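Local coordinates for stiv-a81 (PDB 3RKL), which is a protein of unknown function from a virus of the hyperthermophilic archaeon Sulfolobus, built of a small beta-sheet and two long helices that assemble into four-helix bundles, at residues Leu32-Glu44 against Leu57-Ala69. The protein carries 1 engineered substitution. Residues are numbered along the deposited sequence; the frame is centred on the assembly and turned at random. Where two conformers were deposited one is given.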
loop_
_atom_site.group_PDB
_atom_site.type_symbol
_atom_site.label_atom_id
_atom_site.label_comp_id
_atom_site.label_asym_id
_atom_site.label_seq_id
_atom_site.Cartn_x
_atom_site.Cartn_y
_atom_site.Cartn_z
ATOM N N LEU A 32 12.210 -0.417 -12.363
ATOM C CA LEU A 32 11.701 -0.853 -13.659
ATOM C C LEU A 32 10.482 -1.776 -13.492
ATOM O O LEU A 32 9.526 -1.683 -14.257
ATOM C CB LEU A 32 12.788 -1.548 -14.472
ATOM C CG LEU A 32 13.914 -0.656 -15.007
ATOM C CD1 LEU A 32 15.087 -1.502 -15.490
ATOM C CD2 LEU A 32 13.429 0.234 -16.109
ATOM N N ALA A 33 10.491 -2.653 -12.484
ATOM C CA ALA A 33 9.339 -3.515 -12.247
ATOM C C ALA A 33 8.099 -2.693 -11.890
ATOM O O ALA A 33 6.993 -2.992 -12.331
ATOM C CB ALA A 33 9.627 -4.575 -11.152
ATOM N N GLU A 34 8.303 -1.683 -11.060
ATOM C CA GLU A 34 7.232 -0.787 -10.656
ATOM C C GLU A 34 6.666 -0.026 -11.859
ATOM O O GLU A 34 5.450 0.121 -11.989
ATOM C CB GLU A 34 7.767 0.172 -9.597
ATOM C CG GLU A 34 6.736 1.039 -8.956
ATOM C CD GLU A 34 7.314 1.869 -7.834
ATOM O OE1 GLU A 34 8.479 2.315 -7.951
ATOM O OE2 GLU A 34 6.601 2.076 -6.835
ATOM N N ILE A 35 7.554 0.456 -12.738
ATOM C CA ILE A 35 7.126 1.162 -13.947
ATOM C C ILE A 35 6.290 0.250 -14.843
ATOM O O ILE A 35 5.240 0.646 -15.352
ATOM C CB ILE A 35 8.342 1.773 -14.701
ATOM C CG1 ILE A 35 8.867 2.982 -13.934
ATOM C CG2 ILE A 35 7.974 2.140 -16.148
ATOM C CD1 ILE A 35 10.296 3.370 -14.280
ATOM N N VAL A 36 6.753 -0.982 -15.053
ATOM C CA VAL A 36 6.023 -1.938 -15.868
ATOM C C VAL A 36 4.647 -2.216 -15.261
ATOM O O VAL A 36 3.642 -2.209 -15.968
ATOM C CB VAL A 36 6.845 -3.237 -16.052
ATOM C CG1 VAL A 36 6.029 -4.341 -16.694
ATOM C CG2 VAL A 36 8.109 -2.939 -16.900
ATOM N N TYR A 37 4.595 -2.450 -13.951
ATOM C CA TYR A 37 3.325 -2.686 -13.272
ATOM C C TYR A 37 2.379 -1.485 -13.461
ATOM O O TYR A 37 1.196 -1.645 -13.791
ATOM C CB TYR A 37 3.542 -2.936 -11.778
ATOM C CG TYR A 37 2.248 -3.159 -11.051
ATOM C CD1 TYR A 37 1.685 -4.425 -10.975
ATOM C CD2 TYR A 37 1.556 -2.102 -10.487
ATOM C CE1 TYR A 37 0.481 -4.627 -10.331
ATOM C CE2 TYR A 37 0.344 -2.302 -9.835
ATOM C CZ TYR A 37 -0.179 -3.572 -9.766
ATOM O OH TYR A 37 -1.377 -3.788 -9.126
ATOM N N GLN A 38 2.907 -0.294 -13.220
ATOM C CA GLN A 38 2.103 0.929 -13.331
ATOM C C GLN A 38 1.582 1.154 -14.753
ATOM O O GLN A 38 0.426 1.565 -14.936
ATOM C CB GLN A 38 2.901 2.135 -12.838
ATOM C CG GLN A 38 3.036 2.147 -11.327
ATOM C CD GLN A 38 3.662 3.402 -10.752
ATOM O OE1 GLN A 38 3.494 4.516 -11.272
ATOM N NE2 GLN A 38 4.345 3.232 -9.620
ATOM N N LEU A 39 2.414 0.887 -15.759
ATOM C CA LEU A 39 1.978 1.012 -17.155
ATOM C C LEU A 39 0.855 0.033 -17.465
ATOM O O LEU A 39 -0.167 0.391 -18.069
ATOM C CB LEU A 39 3.150 0.812 -18.138
ATOM C CG LEU A 39 3.960 2.085 -18.391
ATOM C CD1 LEU A 39 5.378 1.757 -18.860
ATOM C CD2 LEU A 39 3.246 2.966 -19.410
ATOM N N ALA A 40 1.025 -1.207 -17.024
ATOM C CA ALA A 40 0.022 -2.215 -17.265
ATOM C C ALA A 40 -1.303 -1.850 -16.599
ATOM O O ALA A 40 -2.372 -2.016 -17.194
ATOM C CB ALA A 40 0.512 -3.584 -16.776
ATOM N N LYS A 41 -1.246 -1.350 -15.370
ATOM C CA LYS A 41 -2.454 -0.975 -14.654
ATOM C C LYS A 41 -3.129 0.238 -15.276
ATOM O O LYS A 41 -4.355 0.327 -15.279
ATOM C CB LYS A 41 -2.153 -0.667 -13.186
ATOM C CG LYS A 41 -3.416 -0.491 -12.356
ATOM C CD LYS A 41 -3.189 -0.836 -10.877
ATOM C CE LYS A 41 -4.421 -1.462 -10.245
ATOM N NZ LYS A 41 -4.730 -2.808 -10.812
ATOM N N LEU A 42 -2.330 1.173 -15.774
ATOM C CA LEU A 42 -2.866 2.367 -16.437
ATOM C C LEU A 42 -3.596 1.984 -17.728
ATOM O O LEU A 42 -4.660 2.502 -18.018
ATOM C CB LEU A 42 -1.739 3.348 -16.747
ATOM C CG LEU A 42 -2.134 4.581 -17.562
ATOM C CD1 LEU A 42 -3.200 5.427 -16.849
ATOM C CD2 LEU A 42 -0.890 5.399 -17.858
ATOM N N ILE A 43 -3.000 1.085 -18.501
ATOM C CA ILE A 43 -3.641 0.600 -19.724
ATOM C C ILE A 43 -4.985 -0.047 -19.383
ATOM O O ILE A 43 -5.994 0.214 -20.039
ATOM C CB ILE A 43 -2.717 -0.347 -20.494
ATOM C CG1 ILE A 43 -1.542 0.432 -21.079
ATOM C CG2 ILE A 43 -3.490 -1.082 -21.591
ATOM C CD1 ILE A 43 -0.435 -0.450 -21.623
ATOM N N GLU A 44 -5.005 -0.853 -18.326
ATOM C CA GLU A 44 -6.227 -1.508 -17.883
ATOM C C GLU A 44 -7.328 -0.500 -17.556
ATOM O O GLU A 44 -8.480 -0.657 -17.960
ATOM C CB GLU A 44 -5.946 -2.363 -16.650
ATOM C CG GLU A 44 -7.151 -3.168 -16.203
ATOM C CD GLU A 44 -6.953 -3.884 -14.880
ATOM O OE1 GLU A 44 -5.871 -3.787 -14.269
ATOM O OE2 GLU A 44 -7.916 -4.531 -14.435
ATOM N N LEU A 57 1.665 3.812 -25.110
ATOM C CA LEU A 57 1.658 3.160 -23.794
ATOM C C LEU A 57 2.074 1.693 -23.878
ATOM O O LEU A 57 2.837 1.225 -23.033
ATOM C CB LEU A 57 0.299 3.301 -23.087
ATOM C CG LEU A 57 -0.069 4.719 -22.618
ATOM C CD1 LEU A 57 -1.396 4.686 -21.879
ATOM C CD2 LEU A 57 1.000 5.310 -21.718
ATOM N N TYR A 58 1.592 0.976 -24.893
ATOM C CA TYR A 58 1.989 -0.428 -25.107
ATOM C C TYR A 58 3.481 -0.545 -25.455
ATOM O O TYR A 58 4.167 -1.482 -25.007
ATOM C CB TYR A 58 1.154 -1.104 -26.198
ATOM C CG TYR A 58 -0.310 -1.295 -25.853
ATOM C CD1 TYR A 58 -0.763 -2.455 -25.258
ATOM C CD2 TYR A 58 -1.247 -0.309 -26.157
ATOM C CE1 TYR A 58 -2.116 -2.622 -24.942
ATOM C CE2 TYR A 58 -2.597 -0.470 -25.850
ATOM C CZ TYR A 58 -3.021 -1.627 -25.246
ATOM O OH TYR A 58 -4.357 -1.782 -24.937
ATOM N N ASN A 59 3.962 0.402 -26.262
ATOM C CA ASN A 59 5.376 0.489 -26.627
ATOM C C ASN A 59 6.263 0.719 -25.396
ATOM O O ASN A 59 7.251 0.006 -25.213
ATOM C CB ASN A 59 5.604 1.600 -27.665
ATOM C CG ASN A 59 5.055 1.246 -29.036
ATOM O OD1 ASN A 59 5.029 0.080 -29.421
ATOM N ND2 ASN A 59 4.621 2.258 -29.786
ATOM N N LEU A 60 5.890 1.686 -24.552
ATOM C CA LEU A 60 6.627 1.964 -23.306
ATOM C C LEU A 60 6.651 0.739 -22.405
ATOM O O LEU A 60 7.671 0.405 -21.804
ATOM C CB LEU A 60 5.989 3.118 -22.525
ATOM C CG LEU A 60 6.214 4.554 -22.992
ATOM C CD1 LEU A 60 5.304 5.478 -22.195
ATOM C CD2 LEU A 60 7.671 4.967 -22.838
ATOM N N LEU A 61 5.490 0.106 -22.271
ATOM C CA LEU A 61 5.361 -1.093 -21.448
ATOM C C LEU A 61 6.362 -2.159 -21.863
ATOM O O LEU A 61 7.072 -2.737 -21.027
ATOM C CB LEU A 61 3.930 -1.625 -21.514
ATOM C CG LEU A 61 3.640 -2.930 -20.771
ATOM C CD1 LEU A 61 3.995 -2.803 -19.288
ATOM C CD2 LEU A 61 2.200 -3.349 -20.936
ATOM N N HIS A 62 6.413 -2.420 -23.168
ATOM C CA HIS A 62 7.314 -3.429 -23.687
ATOM C C HIS A 62 8.775 -3.019 -23.519
ATOM O O HIS A 62 9.599 -3.812 -23.105
ATOM C CB HIS A 62 7.015 -3.716 -25.152
ATOM C CG HIS A 62 7.958 -4.697 -25.766
ATOM N ND1 HIS A 62 8.198 -5.935 -25.213
ATOM C CD2 HIS A 62 8.727 -4.623 -26.875
ATOM C CE1 HIS A 62 9.085 -6.578 -25.952
ATOM N NE2 HIS A 62 9.409 -5.810 -26.976
ATOM N N GLU A 63 9.069 -1.774 -23.851
ATOM C CA GLU A 63 10.423 -1.232 -23.736
ATOM C C GLU A 63 10.982 -1.431 -22.326
ATOM O O GLU A 63 12.079 -1.969 -22.130
ATOM C CB GLU A 63 10.372 0.252 -24.116
ATOM C CG GLU A 63 11.572 1.062 -23.806
ATOM C CD GLU A 63 11.442 2.531 -24.236
ATOM O OE1 GLU A 63 10.333 2.974 -24.640
ATOM O OE2 GLU A 63 12.469 3.245 -24.162
ATOM N N TYR A 64 10.219 -0.988 -21.336
ATOM C CA TYR A 64 10.679 -1.074 -19.945
ATOM C C TYR A 64 10.777 -2.524 -19.464
ATOM O O TYR A 64 11.673 -2.851 -18.704
ATOM C CB TYR A 64 9.842 -0.169 -19.033
ATOM C CG TYR A 64 10.383 1.234 -19.065
ATOM C CD1 TYR A 64 11.321 1.640 -18.128
ATOM C CD2 TYR A 64 10.029 2.127 -20.070
ATOM C CE1 TYR A 64 11.869 2.902 -18.154
ATOM C CE2 TYR A 64 10.584 3.405 -20.112
ATOM C CZ TYR A 64 11.514 3.775 -19.149
ATOM O OH TYR A 64 12.073 5.025 -19.157
ATOM N N ALA A 65 9.897 -3.401 -19.945
ATOM C CA ALA A 65 10.001 -4.828 -19.634
ATOM C C ALA A 65 11.285 -5.429 -20.227
ATOM O O ALA A 65 11.921 -6.292 -19.619
ATOM C CB ALA A 65 8.766 -5.578 -20.138
ATOM N N ILE A 66 11.662 -4.969 -21.419
ATOM C CA ILE A 66 12.908 -5.406 -22.058
ATOM C C ILE A 66 14.120 -4.954 -21.213
ATOM O O ILE A 66 15.031 -5.747 -20.951
ATOM C CB ILE A 66 13.008 -4.898 -23.509
ATOM C CG1 ILE A 66 12.056 -5.689 -24.417
ATOM C CG2 ILE A 66 14.459 -4.967 -24.022
ATOM C CD1 ILE A 66 12.534 -7.100 -24.776
ATOM N N TYR A 67 14.101 -3.706 -20.754
ATOM C CA TYR A 67 15.205 -3.177 -19.933
ATOM C C TYR A 67 15.331 -3.967 -18.625
ATOM O O TYR A 67 16.434 -4.282 -18.159
ATOM C CB TYR A 67 14.993 -1.703 -19.629
ATOM C CG TYR A 67 14.891 -0.813 -20.852
ATOM C CD1 TYR A 67 15.475 -1.175 -22.068
ATOM C CD2 TYR A 67 14.221 0.394 -20.783
ATOM C CE1 TYR A 67 15.368 -0.370 -23.173
ATOM C CE2 TYR A 67 14.135 1.221 -21.890
ATOM C CZ TYR A 67 14.701 0.828 -23.074
ATOM O OH TYR A 67 14.581 1.662 -24.175
ATOM N N LEU A 68 14.178 -4.298 -18.060
ATOM C CA LEU A 68 14.117 -5.102 -16.847
ATOM C C LEU A 68 14.692 -6.507 -17.060
ATOM O O LEU A 68 15.465 -7.003 -16.230
ATOM C CB LEU A 68 12.669 -5.162 -16.380
ATOM C CG LEU A 68 12.321 -5.918 -15.116
ATOM C CD1 LEU A 68 13.209 -5.473 -13.922
ATOM C CD2 LEU A 68 10.832 -5.713 -14.852
ATOM N N ALA A 69 14.356 -7.142 -18.183
ATOM C CA ALA A 69 14.905 -8.472 -18.493
ATOM C C ALA A 69 16.426 -8.396 -18.637
ATOM O O ALA A 69 17.159 -9.243 -18.096
ATOM C CB ALA A 69 14.263 -9.051 -19.755
#
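Leu61 of helix 55-80 fits as a knob into a hole formed by Val36, Leu39, Ala40 and Ile43 of helix 25-46, at the middle of the antiparallel hairpin that follows the small N-terminal sheet. The two axes approach to 9.0 Å, their directions 157° apart. Leu61 swings its CG opposite its own N (chi1 177°), which carries both methyls across the gap: CD1 lies 3.6 Å from Val36 CG1, perpendicular to that side chain, and CD2 touches Ile43 CD1. Toward the loop end, Ile43 and Leu57 lie alongside, pointing oppositely, with Ile43 CG1 on Leu57 CB, and Ile43 sets its CD1 over a face of the Tyr58 ring, 4.2 Å from the ring centroid, a CH-pi contact. Leu39 leans its CD1 on Leu60 CB and its CD2 on Leu57 CD2. Toward the sheet, Tyr64 is met twice: Ile35 CG2 sits over a face, while Leu32 CD2 comes to the edge near the ring plane, an unusually short 3.2 Å from Tyr64 CD1. One turn further along helix 55-80, Leu68 straddles the same turn of the partner, CD1 4.0 Å from Leu32 CB and CD2 3.7 Å from Ala33 CA. Leu32 also packs on Phe20 of strand 18-21, tying the helix pair to the sheet. Other copies of the protein join in, with Phe75 of a second subunit meeting the Tyr58 ring and Leu42 of a third packing on Leu39. No hydrogen bond or salt bridge crosses between the segments; their hold rests on dispersion and the hydrophobic effect, as in the core of a helical bundle.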